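Local structure of alpha-L-rhamnosidase (Aspergillus terreus, 6GSZ) at residues T637-F640 with Q641-W644; A604-L607 with H608-M612; L105-P108 with D109-H112; P71-S74 with G75-A78; C434-P437 with L438-K441. The protein probably hydrolyses terminal non-reducing alpha-L-rhamnose residues from alpha-L-rhamnosides, as a calcium-binding fungal glycosidase. All coordinates share one frame; numbering follows the deposited sequence.

Contact 1: T637-F640 with Q641-W644; sequences TKEF and QKAW
Lys642 runs back along the helix over the carbonyl of Lys638 to the carboxylate of Glu639, and each atom of its side chain can be placed. CB starts over the preceding turn, 3.6 Å from Lys638 O. With CG anti to its own carbonyl carbon (chi1 -73°), CG drops to 3.4 Å from the same Lys638 O. CD keeps touch with that oxygen and comes to 3.8 Å from Glu639 OE1. The bend at chi3, 68°, then turns CE along the carboxylate, and NZ ends 3.5 Å from Glu639 OE1 in a long i to i+3 salt bridge. Water 1 closes the triangle, donating to Glu639 OE1 and accepting from Lys642 NZ. The two side chains lie alongside and point the same way, Glu639 being folded at its second torsion.

This is the C-terminal end of helix 623-644, one of the helices of the six-hairpin glycosidase domain, an (alpha/alpha)6 barrel in this family. Four i to i+4 bonds carry it, from Gln641 N to Thr637 O through Trp644 N to Phe640 O.

On the buried side Trp644 presents CD1 over one face of the Phe640 ring, 3.7 Å from Phe640 CE2 and toward the rim. The ring planes meet at 54°, an oblique pairing. Trp644 NE1 is bonded to Asp603 on helix 598-619, which also meets Phe640. Next to Thr637, the extended Gln641 chain brings NE2 to 3.4 Å from Thr637 CG2, while NE2 itself donates to Leu667 O.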
loop_
_atom_site.group_PDB
_atom_site.type_symbol
_atom_site.label_atom_id
_atom_site.label_comp_id
_atom_site.label_asym_id
_atom_site.label_seq_id
_atom_site.Cartn_x
_atom_site.Cartn_y
_atom_site.Cartn_z
ATOM N N THR A 637 22.407 -25.117 -2.634
ATOM C CA THR A 637 23.213 -24.570 -1.584
ATOM C C THR A 637 24.692 -24.977 -1.816
ATOM O O THR A 637 25.611 -24.157 -1.686
ATOM C CB THR A 637 22.717 -25.012 -0.210
ATOM O OG1 THR A 637 21.455 -24.424 0.107
ATOM C CG2 THR A 637 23.709 -24.624 0.854
ATOM N N LYS A 638 24.907 -26.248 -2.181
ATOM C CA LYS A 638 26.254 -26.747 -2.547
ATOM C C LYS A 638 26.818 -25.942 -3.730
ATOM O O LYS A 638 27.980 -25.497 -3.692
ATOM C CB LYS A 638 26.251 -28.255 -2.838
ATOM C CG LYS A 638 27.579 -28.845 -3.311
ATOM C CD LYS A 638 27.507 -30.328 -3.694
ATOM C CE LYS A 638 28.828 -30.855 -4.217
ATOM N NZ LYS A 638 29.037 -32.277 -3.847
ATOM N N GLU A 639 25.974 -25.693 -4.751
ATOM C CA GLU A 639 26.437 -24.916 -5.927
ATOM C C GLU A 639 26.743 -23.454 -5.539
ATOM O O GLU A 639 27.728 -22.881 -6.012
ATOM C CB GLU A 639 25.429 -24.986 -7.069
ATOM C CG GLU A 639 25.189 -26.357 -7.614
ATOM C CD GLU A 639 26.433 -27.061 -8.145
ATOM O OE1 GLU A 639 27.401 -26.355 -8.568
ATOM O OE2 GLU A 639 26.426 -28.321 -8.182
ATOM N N PHE A 640 25.937 -22.859 -4.657
ATOM C CA PHE A 640 26.187 -21.516 -4.131
ATOM C C PHE A 640 27.563 -21.438 -3.477
ATOM O O PHE A 640 28.356 -20.504 -3.720
ATOM C CB PHE A 640 25.076 -21.030 -3.201
ATOM C CG PHE A 640 25.310 -19.635 -2.693
ATOM C CD1 PHE A 640 26.096 -19.409 -1.577
ATOM C CD2 PHE A 640 24.754 -18.531 -3.333
ATOM C CE1 PHE A 640 26.344 -18.132 -1.126
ATOM C CE2 PHE A 640 25.023 -17.258 -2.880
ATOM C CZ PHE A 640 25.830 -17.052 -1.809
ATOM N N GLN A 641 27.839 -22.424 -2.617
ATOM C CA GLN A 641 29.120 -22.510 -1.905
ATOM C C GLN A 641 30.285 -22.624 -2.898
ATOM O O GLN A 641 31.278 -21.879 -2.787
ATOM C CB GLN A 641 29.082 -23.679 -0.922
ATOM C CG GLN A 641 28.109 -23.436 0.224
ATOM C CD GLN A 641 27.773 -24.684 1.003
ATOM O OE1 GLN A 641 28.232 -25.779 0.677
ATOM N NE2 GLN A 641 26.914 -24.513 1.996
ATOM N N LYS A 642 30.154 -23.531 -3.871
ATOM C CA LYS A 642 31.201 -23.709 -4.868
ATOM C C LYS A 642 31.489 -22.405 -5.615
ATOM O O LYS A 642 32.641 -22.113 -5.925
ATOM C CB LYS A 642 30.825 -24.809 -5.861
ATOM C CG LYS A 642 30.898 -26.213 -5.285
ATOM C CD LYS A 642 30.150 -27.260 -6.079
ATOM C CE LYS A 642 30.749 -27.549 -7.431
ATOM N NZ LYS A 642 29.998 -28.656 -8.084
ATOM N N ALA A 643 30.427 -21.658 -5.937
ATOM C CA ALA A 643 30.582 -20.462 -6.742
ATOM C C ALA A 643 31.135 -19.262 -5.950
ATOM O O ALA A 643 31.925 -18.477 -6.510
ATOM C CB ALA A 643 29.259 -20.113 -7.376
ATOM N N TRP A 644 30.716 -19.089 -4.684
ATOM C CA TRP A 644 30.824 -17.809 -3.995
ATOM C C TRP A 644 31.525 -17.850 -2.636
ATOM O O TRP A 644 31.804 -16.789 -2.081
ATOM C CB TRP A 644 29.431 -17.176 -3.825
ATOM C CG TRP A 644 28.723 -16.984 -5.132
ATOM C CD1 TRP A 644 27.553 -17.571 -5.501
ATOM C CD2 TRP A 644 29.147 -16.187 -6.266
ATOM N NE1 TRP A 644 27.188 -17.168 -6.751
ATOM C CE2 TRP A 644 28.163 -16.356 -7.264
ATOM C CE3 TRP A 644 30.262 -15.384 -6.553
ATOM C CZ2 TRP A 644 28.217 -15.703 -8.492
ATOM C CZ3 TRP A 644 30.317 -14.738 -7.773
ATOM C CH2 TRP A 644 29.335 -14.936 -8.741
HETATM O O HOH W 1 29.240 -27.229 -10.046
#

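Contact 2: A604-L607 with H608-M612; sequences AYLL and HSTDM. With NAG (2-acetamido-2-deoxy-beta-D-glucopyranose), chain C.
Thr610 returns both its hydroxyl and its amide to one acceptor, Leu606 O, one turn earlier in helix 598-619. OG1 donates at 2.8 Å from Leu606 O and Thr610 N at 3.0 Å from it, reaching the oxygen from opposite faces of the carbonyl plane. OG1 gets there because it stands beside the backbone N, chi1 -53°. The other main-chain bonds are the regular i to i+4 set, such as His608 N to Ala604 O.

Water and residues outside the helix meet two more hydroxyls. Water 2 donates to Tyr605 O and to Ser609 OG, and Ser609 OG is also paired with Asp529. Tyr605 OH is bonded to Ala697 and His700.

Among flat groups, His608 stacks with Phe665, while Met612 CG lies 3.8 Å above the His608 ring, toward the rim.

Carbohydrate contact comes from Asp611, whose OD2 accepts NAG N2 at 2.9 Å, with an N-H...O angle of 156°. The NAG methyl C8 lies 3.8 Å from His608 CE1 and 3.9 Å from Met612 CG.

The helix of this six-hairpin domain thus meets a glycan attached to the protein itself through both halves of the acetamido group, the N-H held by a carboxylate and the methyl resting against a histidine and a methionine.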
loop_
_atom_site.group_PDB
_atom_site.type_symbol
_atom_site.label_atom_id
_atom_site.label_comp_id
_atom_site.label_asym_id
_atom_site.label_seq_id
_atom_site.Cartn_x
_atom_site.Cartn_y
_atom_site.Cartn_z
ATOM N N ALA A 604 21.883 -15.947 -4.183
ATOM C CA ALA A 604 21.410 -15.977 -2.780
ATOM C C ALA A 604 19.880 -15.887 -2.753
ATOM O O ALA A 604 19.220 -16.669 -2.049
ATOM C CB ALA A 604 22.048 -14.892 -1.974
ATOM N N TYR A 605 19.326 -14.942 -3.544
ATOM C CA TYR A 605 17.889 -14.792 -3.593
ATOM C C TYR A 605 17.158 -15.975 -4.280
ATOM O O TYR A 605 16.006 -16.285 -3.923
ATOM C CB TYR A 605 17.492 -13.451 -4.213
ATOM C CG TYR A 605 17.419 -12.338 -3.209
ATOM C CD1 TYR A 605 18.549 -11.613 -2.848
ATOM C CD2 TYR A 605 16.224 -12.030 -2.584
ATOM C CE1 TYR A 605 18.487 -10.571 -1.938
ATOM C CE2 TYR A 605 16.155 -10.999 -1.654
ATOM C CZ TYR A 605 17.285 -10.265 -1.325
ATOM O OH TYR A 605 17.195 -9.250 -0.392
ATOM N N LEU A 606 17.834 -16.656 -5.223
ATOM C CA LEU A 606 17.285 -17.889 -5.805
ATOM C C LEU A 606 17.138 -18.954 -4.708
ATOM O O LEU A 606 16.106 -19.616 -4.640
ATOM C CB LEU A 606 18.180 -18.367 -6.958
ATOM C CG LEU A 606 18.022 -19.833 -7.363
ATOM C CD1 LEU A 606 16.626 -20.122 -7.864
ATOM C CD2 LEU A 606 19.069 -20.238 -8.386
ATOM N N LEU A 607 18.173 -19.124 -3.891
ATOM C CA LEU A 607 18.091 -20.073 -2.787
ATOM C C LEU A 607 16.951 -19.672 -1.832
ATOM O O LEU A 607 16.180 -20.508 -1.400
ATOM C CB LEU A 607 19.432 -20.126 -2.060
ATOM C CG LEU A 607 20.440 -21.168 -2.531
ATOM C CD1 LEU A 607 19.924 -22.554 -2.293
ATOM C CD2 LEU A 607 20.824 -21.054 -3.954
ATOM N N HIS A 608 16.875 -18.370 -1.518
ATOM C CA HIS A 608 15.830 -17.874 -0.609
ATOM C C HIS A 608 14.429 -18.175 -1.188
ATOM O O HIS A 608 13.497 -18.599 -0.465
ATOM C CB HIS A 608 16.046 -16.396 -0.295
ATOM C CG HIS A 608 15.017 -15.823 0.587
ATOM N ND1 HIS A 608 14.743 -16.339 1.833
ATOM C CD2 HIS A 608 14.257 -14.731 0.421
ATOM C CE1 HIS A 608 13.804 -15.584 2.397
ATOM N NE2 HIS A 608 13.512 -14.563 1.535
ATOM N N SER A 609 14.213 -17.889 -2.486
ATOM C CA SER A 609 12.916 -18.208 -3.075
ATOM C C SER A 609 12.605 -19.711 -3.045
ATOM O O SER A 609 11.441 -20.108 -2.898
ATOM C CB SER A 609 12.853 -17.671 -4.479
ATOM O OG SER A 609 12.431 -16.310 -4.477
ATOM N N THR A 610 13.645 -20.533 -3.276
ATOM C CA THR A 610 13.439 -21.972 -3.260
ATOM C C THR A 610 13.021 -22.442 -1.859
ATOM O O THR A 610 12.122 -23.306 -1.734
ATOM C CB THR A 610 14.697 -22.712 -3.779
ATOM O OG1 THR A 610 15.046 -22.150 -5.056
ATOM C CG2 THR A 610 14.486 -24.209 -3.882
ATOM N N ASP A 611 13.653 -21.834 -0.842
ATOM C CA ASP A 611 13.362 -22.139 0.557
ATOM C C ASP A 611 11.918 -21.709 0.900
ATOM O O ASP A 611 11.097 -22.480 1.444
ATOM C CB ASP A 611 14.353 -21.393 1.425
ATOM C CG ASP A 611 14.347 -21.746 2.895
ATOM O OD1 ASP A 611 14.135 -22.919 3.210
ATOM O OD2 ASP A 611 14.631 -20.835 3.694
ATOM N N MET A 612 11.563 -20.478 0.482
ATOM C CA MET A 612 10.213 -19.977 0.731
ATOM C C MET A 612 9.190 -20.869 0.028
ATOM O O MET A 612 8.111 -21.172 0.604
ATOM C CB MET A 612 10.021 -18.531 0.275
ATOM C CG MET A 612 10.677 -17.492 1.189
ATOM S SD MET A 612 10.281 -15.803 0.711
ATOM C CE MET A 612 11.151 -15.583 -0.840
HETATM C C1 NAG C . 11.628 -22.697 6.041
HETATM C C2 NAG C . 12.272 -21.466 6.653
HETATM C C3 NAG C . 13.591 -21.852 7.342
HETATM C C4 NAG C . 13.361 -23.010 8.292
HETATM C C5 NAG C . 12.644 -24.150 7.580
HETATM C C6 NAG C . 12.308 -25.316 8.507
HETATM C C7 NAG C . 12.020 -19.228 5.721
HETATM C C8 NAG C . 12.366 -18.340 4.558
HETATM N N2 NAG C . 12.485 -20.472 5.647
HETATM O O3 NAG C . 14.087 -20.716 8.051
HETATM O O4 NAG C . 14.667 -23.474 8.692
HETATM O O5 NAG C . 11.415 -23.645 7.039
HETATM O O6 NAG C . 11.445 -24.896 9.594
HETATM O O7 NAG C . 11.332 -18.844 6.642
HETATM O O HOH W 2 13.953 -14.465 -2.995
#

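Contact 3: L105-P108 with D109-H112; sequences LLTP and DDWH
Asp110 turns its carboxylate back on the backbone of Leu106 and Thr107, and OD2 takes two amides at once. Leu106 N donates at 3.0 Å to the anti lone pair of Asp110 OD2. Thr107 N lies 3.1 Å from the same OD2 but comes from above the carboxylate plane, 40° out of it. Asp110 CG stands anti to its carbonyl carbon (chi1 -74°), which brings the group across the turn to these donors. In return, Asp110 N is satisfied by Thr107 O at 3.0 Å, with a weak second bond to Thr107 OG1. Threonine and aspartate thus exchange bonds across a short 3-10 turn, and Trp111 N continues it by donating to Pro108 O at 3.0 Å. Both of these amides sit well above the planes of the carbonyls they meet, as suits so tight a turn.

Another polar pair is settled by solvent: water 3 donates to Leu105 O at 2.7 Å and accepts from Trp111 NE1 at 3.0 Å, lying in the plane of the indole at its edge.

The apolar half is a CH-pi contact. Leu105 CD1 stands over the centre of the six-membered ring of Trp111, 3.5 Å from its centroid and 13° off the normal, the two side chains crossing at about a right angle.

The turn belongs to the link between strand 99-103, in the N-terminal immunoglobulin-like region, and strand 116-119. Leu105 and Trp111 rest on Leu232 of strand 228-237 and Tyr150 of strand 144-154, while Tyr184 of strand 182-188 meets the Trp111 ring edge-to-face and bonds Leu105 N.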
loop_
_atom_site.group_PDB
_atom_site.type_symbol
_atom_site.label_atom_id
_atom_site.label_comp_id
_atom_site.label_asym_id
_atom_site.label_seq_id
_atom_site.Cartn_x
_atom_site.Cartn_y
_atom_site.Cartn_z
ATOM N N LEU A 105 -22.236 -6.823 -8.672
ATOM C CA LEU A 105 -22.706 -7.358 -9.939
ATOM C C LEU A 105 -21.743 -8.458 -10.390
ATOM O O LEU A 105 -20.582 -8.181 -10.724
ATOM C CB LEU A 105 -22.784 -6.212 -10.965
ATOM C CG LEU A 105 -23.655 -5.032 -10.578
ATOM C CD1 LEU A 105 -23.746 -4.047 -11.727
ATOM C CD2 LEU A 105 -25.061 -5.464 -10.199
ATOM N N LEU A 106 -22.196 -9.709 -10.276
ATOM C CA LEU A 106 -21.257 -10.827 -10.304
ATOM C C LEU A 106 -21.012 -11.418 -11.696
ATOM O O LEU A 106 -20.012 -12.080 -11.909
ATOM C CB LEU A 106 -21.764 -11.929 -9.377
ATOM C CG LEU A 106 -22.029 -11.528 -7.935
ATOM C CD1 LEU A 106 -22.738 -12.644 -7.183
ATOM C CD2 LEU A 106 -20.718 -11.190 -7.272
ATOM N N THR A 107 -21.913 -11.162 -12.646
ATOM C CA THR A 107 -21.789 -11.630 -13.981
ATOM C C THR A 107 -22.064 -10.485 -14.947
ATOM O O THR A 107 -22.680 -9.502 -14.564
ATOM C CB THR A 107 -22.826 -12.720 -14.289
ATOM O OG1 THR A 107 -24.137 -12.146 -14.306
ATOM C CG2 THR A 107 -22.822 -13.854 -13.298
ATOM N N PRO A 108 -21.630 -10.568 -16.226
ATOM C CA PRO A 108 -22.015 -9.552 -17.207
ATOM C C PRO A 108 -23.516 -9.277 -17.264
ATOM O O PRO A 108 -23.897 -8.118 -17.375
ATOM C CB PRO A 108 -21.452 -10.122 -18.506
ATOM C CG PRO A 108 -20.214 -10.864 -18.046
ATOM C CD PRO A 108 -20.702 -11.563 -16.794
ATOM N N ASP A 109 -24.341 -10.319 -17.165
ATOM C CA ASP A 109 -25.789 -10.145 -17.259
ATOM C C ASP A 109 -26.294 -9.231 -16.135
ATOM O O ASP A 109 -27.307 -8.582 -16.284
ATOM C CB ASP A 109 -26.504 -11.498 -17.231
ATOM C CG ASP A 109 -26.495 -12.213 -18.582
ATOM O OD1 ASP A 109 -26.101 -11.592 -19.611
ATOM O OD2 ASP A 109 -26.880 -13.373 -18.606
ATOM N N ASP A 110 -25.613 -9.238 -14.978
ATOM C CA ASP A 110 -26.062 -8.439 -13.842
ATOM C C ASP A 110 -25.943 -6.930 -14.122
ATOM O O ASP A 110 -26.501 -6.132 -13.390
ATOM C CB ASP A 110 -25.266 -8.797 -12.570
ATOM C CG ASP A 110 -25.646 -10.132 -11.953
ATOM O OD1 ASP A 110 -26.832 -10.549 -12.078
ATOM O OD2 ASP A 110 -24.751 -10.731 -11.360
ATOM N N TRP A 111 -25.179 -6.554 -15.160
ATOM C CA TRP A 111 -25.082 -5.138 -15.601
ATOM C C TRP A 111 -26.271 -4.690 -16.453
ATOM O O TRP A 111 -26.323 -3.516 -16.814
ATOM C CB TRP A 111 -23.751 -4.894 -16.338
ATOM C CG TRP A 111 -22.552 -4.899 -15.449
ATOM C CD1 TRP A 111 -21.802 -5.955 -15.020
ATOM C CD2 TRP A 111 -22.038 -3.738 -14.770
ATOM N NE1 TRP A 111 -20.816 -5.515 -14.186
ATOM C CE2 TRP A 111 -20.958 -4.176 -13.958
ATOM C CE3 TRP A 111 -22.396 -2.383 -14.785
ATOM C CZ2 TRP A 111 -20.201 -3.282 -13.215
ATOM C CZ3 TRP A 111 -21.654 -1.510 -14.015
ATOM C CH2 TRP A 111 -20.600 -1.971 -13.211
ATOM N N HIS A 112 -27.179 -5.620 -16.779
ATOM C CA HIS A 112 -28.383 -5.295 -17.518
ATOM C C HIS A 112 -27.947 -4.623 -18.827
ATOM O O HIS A 112 -27.045 -5.110 -19.544
ATOM C CB HIS A 112 -29.346 -4.554 -16.565
ATOM C CG HIS A 112 -29.992 -5.489 -15.582
ATOM N ND1 HIS A 112 -31.316 -5.869 -15.681
ATOM C CD2 HIS A 112 -29.511 -6.127 -14.478
ATOM C CE1 HIS A 112 -31.610 -6.723 -14.707
ATOM N NE2 HIS A 112 -30.516 -6.913 -13.959
HETATM O O HOH W 3 -19.111 -7.594 -12.961
HETATM O O HOH W 4 -25.198 -6.942 -19.493
#

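Contact 4: P71-S74 with G75-A78; sequences PLQS and GEEA
The carboxylate of Glu76 and the side-chain amide of Gln73 are turned 72° against each other where their chains cross obliquely, at a type II beta turn running from Gln73 to Glu76. The two oxygens of the carboxylate have different partners. Its OE1 accepts Gln73 N on the anti lone pair, 2.9 Å away and almost straight at 171°, while OE2 forms a salt bridge with Arg47. That second partner would probably favour the charged carboxylate and fix its rotation. The aliphatic part of Gln73 lies against the first oxygen, CB being 3.6 Å from Glu76 OE1.

The Glu76 chain is extended, with CG anti to the backbone N (chi1 -176°), which lets it span back to the residue that opens the turn. The turn itself is closed by Glu76 N, which donates to Gln73 O at 3.0 Å from above that carbonyl plane. Gly75 takes the positive phi that the third position of a type II turn requires.

Water 5 widens the grip on OE1, donating to Glu76 OE1 and to Pro71 O at 2.6 Å each. The turn leads into strand 78-86 of the immunoglobulin-like N-terminal region, and Ser74 OG is bonded to Gly104 O just past strand 99-103. Buried Leu72 lies against Val101 and Pro103 of that strand, and its CD2 reaches 3.9 Å from Ala78 CB and 4.1 Å from Glu76 O, a buried carbonyl oxygen that has no polar partner in the model.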
loop_
_atom_site.group_PDB
_atom_site.type_symbol
_atom_site.label_atom_id
_atom_site.label_comp_id
_atom_site.label_asym_id
_atom_site.label_seq_id
_atom_site.Cartn_x
_atom_site.Cartn_y
_atom_site.Cartn_z
ATOM N N PRO A 71 -25.430 -19.122 -0.032
ATOM C CA PRO A 71 -24.734 -18.056 -0.780
ATOM C C PRO A 71 -25.591 -16.809 -1.006
ATOM O O PRO A 71 -26.800 -16.908 -1.228
ATOM C CB PRO A 71 -24.362 -18.716 -2.108
ATOM C CG PRO A 71 -24.361 -20.206 -1.800
ATOM C CD PRO A 71 -25.452 -20.396 -0.768
ATOM N N LEU A 72 -24.969 -15.655 -0.846
ATOM C CA LEU A 72 -25.624 -14.386 -1.156
ATOM C C LEU A 72 -25.721 -14.201 -2.676
ATOM O O LEU A 72 -24.839 -14.559 -3.424
ATOM C CB LEU A 72 -24.838 -13.237 -0.522
ATOM C CG LEU A 72 -24.775 -13.258 1.002
ATOM C CD1 LEU A 72 -23.661 -12.368 1.501
ATOM C CD2 LEU A 72 -26.106 -12.839 1.597
ATOM N N GLN A 73 -26.852 -13.652 -3.100
ATOM C CA GLN A 73 -27.055 -13.291 -4.521
ATOM C C GLN A 73 -26.492 -11.882 -4.814
ATOM O O GLN A 73 -26.314 -11.045 -3.915
ATOM C CB GLN A 73 -28.561 -13.412 -4.806
ATOM C CG GLN A 73 -29.065 -14.843 -4.671
ATOM C CD GLN A 73 -30.510 -14.998 -5.067
ATOM O OE1 GLN A 73 -31.024 -14.248 -5.879
ATOM N NE2 GLN A 73 -31.176 -15.980 -4.499
ATOM N N SER A 74 -26.367 -11.556 -6.111
ATOM C CA SER A 74 -25.995 -10.212 -6.537
ATOM C C SER A 74 -26.986 -9.202 -5.957
ATOM O O SER A 74 -28.224 -9.381 -6.104
ATOM C CB SER A 74 -26.010 -10.160 -8.055
ATOM O OG SER A 74 -25.816 -8.813 -8.485
ATOM N N GLY A 75 -26.472 -8.150 -5.309
ATOM C CA GLY A 75 -27.323 -7.119 -4.742
ATOM C C GLY A 75 -28.077 -7.510 -3.481
ATOM O O GLY A 75 -28.878 -6.709 -2.975
ATOM N N GLU A 76 -27.796 -8.689 -2.899
ATOM C CA GLU A 76 -28.544 -9.157 -1.726
ATOM C C GLU A 76 -27.778 -8.805 -0.457
ATOM O O GLU A 76 -26.631 -9.262 -0.267
ATOM C CB GLU A 76 -28.740 -10.669 -1.758
ATOM C CG GLU A 76 -29.592 -11.171 -0.594
ATOM C CD GLU A 76 -29.761 -12.677 -0.497
ATOM O OE1 GLU A 76 -29.086 -13.416 -1.253
ATOM O OE2 GLU A 76 -30.630 -13.095 0.325
ATOM N N GLU A 77 -28.398 -7.997 0.400
ATOM C CA GLU A 77 -27.786 -7.614 1.679
ATOM C C GLU A 77 -28.190 -8.597 2.782
ATOM O O GLU A 77 -29.377 -8.952 2.928
ATOM C CB GLU A 77 -28.252 -6.224 2.107
ATOM C CG GLU A 77 -27.587 -5.651 3.329
ATOM C CD GLU A 77 -28.180 -4.330 3.780
ATOM O OE1 GLU A 77 -29.289 -4.357 4.375
ATOM O OE2 GLU A 77 -27.506 -3.300 3.603
ATOM N N ALA A 78 -27.188 -8.959 3.586
ATOM C CA ALA A 78 -27.431 -9.613 4.883
ATOM C C ALA A 78 -26.900 -8.724 6.007
ATOM O O ALA A 78 -25.866 -8.012 5.854
ATOM C CB ALA A 78 -26.787 -10.972 4.925
HETATM O O HOH W 5 -29.052 -15.887 -0.566
#

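Contact 5: C434-P437 with L438-K441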
loop_
_atom_site.group_PDB
_atom_site.type_symbol
_atom_site.label_atom_id
_atom_site.label_comp_id
_atom_site.label_asym_id
_atom_site.label_seq_id
_atom_site.Cartn_x
_atom_site.Cartn_y
_atom_site.Cartn_z
ATOM N N CYS A 434 10.046 5.753 20.833
ATOM C CA CYS A 434 11.014 5.407 21.821
ATOM C C CYS A 434 11.610 6.669 22.420
ATOM O O CYS A 434 11.252 7.754 22.049
ATOM C CB CYS A 434 12.066 4.461 21.256
ATOM S SG CYS A 434 13.199 5.235 20.073
ATOM N N SER A 435 12.536 6.493 23.370
ATOM C CA SER A 435 13.134 7.605 24.087
ATOM C C SER A 435 14.065 8.459 23.220
ATOM O O SER A 435 14.365 9.584 23.606
ATOM C CB SER A 435 13.871 7.092 25.332
ATOM O OG SER A 435 14.988 6.269 24.984
ATOM N N ASN A 436 14.572 7.912 22.108
ATOM C CA ASN A 436 15.443 8.628 21.200
ATOM C C ASN A 436 14.574 9.357 20.184
ATOM O O ASN A 436 13.927 8.735 19.333
ATOM C CB ASN A 436 16.405 7.678 20.495
ATOM C CG ASN A 436 17.428 8.375 19.634
ATOM O OD1 ASN A 436 17.074 9.234 18.820
ATOM N ND2 ASN A 436 18.671 7.930 19.723
ATOM N N PRO A 437 14.521 10.697 20.243
ATOM C CA PRO A 437 13.625 11.450 19.372
ATOM C C PRO A 437 13.947 11.314 17.881
ATOM O O PRO A 437 13.030 11.430 17.064
ATOM C CB PRO A 437 13.705 12.908 19.833
ATOM C CG PRO A 437 14.778 12.968 20.886
ATOM C CD PRO A 437 15.286 11.578 21.152
ATOM N N LEU A 438 15.221 11.100 17.536
ATOM C CA LEU A 438 15.568 10.907 16.125
ATOM C C LEU A 438 15.012 9.564 15.624
ATOM O O LEU A 438 14.585 9.478 14.482
ATOM C CB LEU A 438 17.075 11.003 15.905
ATOM C CG LEU A 438 17.718 12.325 16.322
ATOM C CD1 LEU A 438 19.206 12.284 16.054
ATOM C CD2 LEU A 438 17.083 13.500 15.627
ATOM N N ILE A 439 15.128 8.488 16.412
ATOM C CA ILE A 439 14.633 7.166 15.984
ATOM C C ILE A 439 13.096 7.207 15.970
ATOM O O ILE A 439 12.448 6.633 15.065
ATOM C CB ILE A 439 15.203 6.056 16.884
ATOM C CG1 ILE A 439 16.715 5.974 16.723
ATOM C CG2 ILE A 439 14.567 4.706 16.593
ATOM C CD1 ILE A 439 17.363 5.000 17.668
ATOM N N SER A 440 12.484 7.902 16.933
ATOM C CA SER A 440 11.015 8.077 16.866
ATOM C C SER A 440 10.616 8.814 15.571
ATOM O O SER A 440 9.633 8.423 14.922
ATOM C CB SER A 440 10.447 8.815 18.056
ATOM O OG SER A 440 10.696 8.099 19.247
ATOM N N LYS A 441 11.376 9.857 15.203
ATOM C CA LYS A 441 11.070 10.577 13.974
ATOM C C LYS A 441 11.300 9.685 12.749
ATOM O O LYS A 441 10.539 9.773 11.772
ATOM C CB LYS A 441 11.914 11.847 13.872
ATOM C CG LYS A 441 11.671 12.679 12.610
ATOM C CD LYS A 441 10.246 13.173 12.474
ATOM C CE LYS A 441 10.097 14.340 11.522
ATOM N NZ LYS A 441 8.679 14.788 11.433
#
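Asn436 holds its CG opposite the backbone N, chi1 -174°, and a second torsion of -50° swings OD1 over the amides of Leu438 and Ile439. Ser440 sets its hydroxyl beside its own backbone N, chi1 -61°, where OG faces the main chain of Cys434. Asn436 is the N-cap of helix 437-453. Its OD1 accepts from Ile439 N at 3.2 Å, the donor standing above the side-chain carbonyl plane, and more weakly from Leu438 N at 2.9 Å, a bent approach. The backbone of the cap residue is used as well, Ser440 N donating to Asn436 O at 2.9 Å.

The serine ties the helix to the strand before it: Cys434 N, at the end of strand 430-434, donates to Ser440 OG at 2.9 Å and nearly straight.

Van der Waals contacts also join the strand end to the helix. Cys434 SG makes an apolar contact with Ile439 CG2 at 3.8 Å, and the Asn436 side chain crosses Ile439 at about a right angle, its amide carbon CG being 3.8 Å from Ile439 CG1. Leu438 packs against helix 727-732, beside a bound 2-(2-methoxyethoxy)ethanol.

Proline brings no N-H at the first helical position, and the side-chain OD1 and the backbone O of Asn436 together take the next three amides of this six-hairpin-domain helix, while Ser440 OG, by accepting Cys434 N, joins the first helical turn to the end of the strand.

Contacts 1 and 2 belong to successive helices, 623-644 and 598-619, of the six-hairpin domain and touch through Thr637 with Leu607 and Phe640 with Ala604; contact 2 is buried, contact 1 only partly so, and only contact 1 carries a salt bridge between its own segments. Contact 5 opens another helix of that domain at the surface, about 35 Å from contact 2 between centres. Contacts 3 and 4 lie in loops beside strand 99-103, partly buried and touching at Asp110 and Ser74. Both loops hold backbone amides with a carboxylate, contact 5 with an amide oxygen, whereas the mid-helix contact 2 relies mainly on backbone carbonyls and turns its carboxylate to a sugar.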